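Local coordinates for protein gamma-glutamyltranspeptidase (Ggt) (Helicobacter pylori 26695, PDB 5BPK) that probably cleaves the gamma-glutamyl bond of glutathione and related compounds, as an Ntn-hydrolase that hydrolyses the glutamyl group or transfers it to an acceptor, at residues A99-R103 with M279-S283. Residues are numbered along the deposited sequence; the frame is centred on the assembly and turned at random.
Sequences ALDFR and MSPPS. With 4UD ((2S)-amino[(5S)-4,5-dihydro-1,2-oxazol-5-yl]acetic acid), chain O.
This is buried side-chain packing between the end of strand 97-102, an inner strand of the antiparallel sheet, and the loop running from strand 274-278 to helix 285-296, beside the inhibitor pocket. Ala99 to Asp101 are extended, and the backbone turns at Phe102 (psi 39°) before Arg103. The directions CA 99 to 103 and CA 279 to 282 lie 37° apart, with CA of Ala99 6.4 Å from CA of Met279 and CA of Asp101 7.8 Å from CA of Pro282. Ser280 to Ser283 form a type VIa turn, cis at the Pro281-Pro282 peptide, with Ser283 N hydrogen-bonded to Ser280 O at 3.0 Å; the Ser283 hydroxyl caps Gly285 N.

The CA-to-CB bonds of Ala99, Asp101 and, just past the strand, Arg103 point toward the loop. Met279 (t, p, t) brings SD to 3.7 Å from Ala99 CB and CE to 4.2 Å from Asp101 CB. The Pro282 ring turns toward the strand, its CD 3.2 Å from Asp101 OD2 and its CG 4.2 Å from Arg103 CB. Asp101 closes an Asx turn: Arg103 N donates to Asp101 OD1 at 2.9 Å. Its carboxylate also pairs with Arg264 and with Arg69 of the other chain.

Arg103, t at chi1 and p at chi2, sends NH1 to O9 of the 4UD carboxylate, a 2.9 Å hydrogen bond, while Asp43 and Glu40 of the other chain form salt bridges to its guanidinium. Between the segments the contact is van der Waals; polar groups serve the Asx turn, Arg264 and Lys265 on the neighbouring strand, the other chain and the ligand, consistent with Arg103 holding the alpha-carboxylate of a gamma-glutamyl substrate.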
# COMPACT_ATOMS: atom_id res chain seq x y z
N ALA A 99 -5.13 -9.99 10.01
CA ALA A 99 -4.20 -9.16 9.24
C ALA A 99 -2.93 -9.95 9.05
O ALA A 99 -2.39 -10.50 10.01
CB ALA A 99 -3.91 -7.87 9.96
N LEU A 100 -2.47 -10.05 7.81
CA LEU A 100 -1.22 -10.71 7.50
C LEU A 100 -0.13 -9.67 7.23
O LEU A 100 -0.27 -8.84 6.34
CB LEU A 100 -1.38 -11.63 6.30
CG LEU A 100 -0.14 -12.38 5.84
CD1 LEU A 100 0.42 -13.28 6.92
CD2 LEU A 100 -0.45 -13.16 4.56
N ASP A 101 0.93 -9.73 8.02
CA ASP A 101 2.11 -8.89 7.90
C ASP A 101 3.14 -9.70 7.10
O ASP A 101 3.75 -10.64 7.63
CB ASP A 101 2.61 -8.55 9.33
CG ASP A 101 3.99 -7.91 9.38
OD1 ASP A 101 4.67 -7.73 8.35
OD2 ASP A 101 4.40 -7.60 10.53
N PHE A 102 3.33 -9.32 5.83
CA PHE A 102 4.46 -9.79 5.04
C PHE A 102 5.37 -8.62 4.62
O PHE A 102 5.91 -8.58 3.52
CB PHE A 102 4.04 -10.72 3.89
CG PHE A 102 3.09 -10.12 2.88
CD1 PHE A 102 1.71 -10.13 3.08
CD2 PHE A 102 3.56 -9.66 1.66
CE1 PHE A 102 0.85 -9.64 2.11
CE2 PHE A 102 2.69 -9.15 0.69
CZ PHE A 102 1.32 -9.14 0.92
N ARG A 103 5.53 -7.69 5.55
CA ARG A 103 6.42 -6.54 5.38
C ARG A 103 7.88 -6.98 5.40
O ARG A 103 8.26 -7.90 6.14
CB ARG A 103 6.15 -5.55 6.51
CG ARG A 103 6.96 -4.26 6.49
CD ARG A 103 6.61 -3.36 5.32
NE ARG A 103 7.02 -1.98 5.59
CZ ARG A 103 6.88 -0.96 4.74
NH1 ARG A 103 6.39 -1.15 3.53
NH2 ARG A 103 7.26 0.26 5.10
N MET A 279 -5.06 -2.20 8.80
CA MET A 279 -3.76 -2.77 9.14
C MET A 279 -3.12 -2.12 10.35
O MET A 279 -3.00 -0.89 10.44
CB MET A 279 -2.79 -2.70 7.98
CG MET A 279 -1.51 -3.46 8.24
SD MET A 279 -1.80 -5.24 8.44
CE MET A 279 -0.46 -5.66 9.58
N SER A 280 -2.69 -2.99 11.25
CA SER A 280 -2.05 -2.65 12.51
C SER A 280 -0.53 -2.51 12.31
O SER A 280 -0.02 -2.74 11.21
CB SER A 280 -2.33 -3.79 13.48
OG SER A 280 -2.13 -5.05 12.86
N PRO A 281 0.21 -2.14 13.38
CA PRO A 281 1.66 -2.09 13.23
C PRO A 281 2.21 -3.40 12.69
O PRO A 281 1.78 -4.47 13.11
CB PRO A 281 2.13 -1.81 14.66
CG PRO A 281 1.05 -0.90 15.18
CD PRO A 281 -0.23 -1.53 14.64
N PRO A 282 3.18 -3.33 11.77
CA PRO A 282 4.07 -2.23 11.43
C PRO A 282 3.57 -1.22 10.40
O PRO A 282 4.36 -0.40 9.94
CB PRO A 282 5.32 -2.95 10.92
CG PRO A 282 4.76 -4.13 10.25
CD PRO A 282 3.61 -4.57 11.11
N SER A 283 2.29 -1.25 10.05
CA SER A 283 1.69 -0.09 9.40
C SER A 283 1.13 0.89 10.43
O SER A 283 0.66 0.49 11.49
CB SER A 283 0.60 -0.48 8.42
OG SER A 283 0.27 0.64 7.65
C3 4UD O . 3.29 2.64 -1.96
C4 4UD O . 4.23 2.32 0.03
C5 4UD O . 4.67 2.60 -1.40
C6 4UD O . 5.19 2.82 1.12
C8 4UD O . 4.61 2.35 2.44
O9 4UD O . 4.81 1.23 2.84
O10 4UD O . 3.86 3.19 3.19
N7 4UD O . 6.52 2.23 0.96
O2 4UD O . 2.99 2.99 0.19
N1 4UD O . 2.43 2.86 -1.01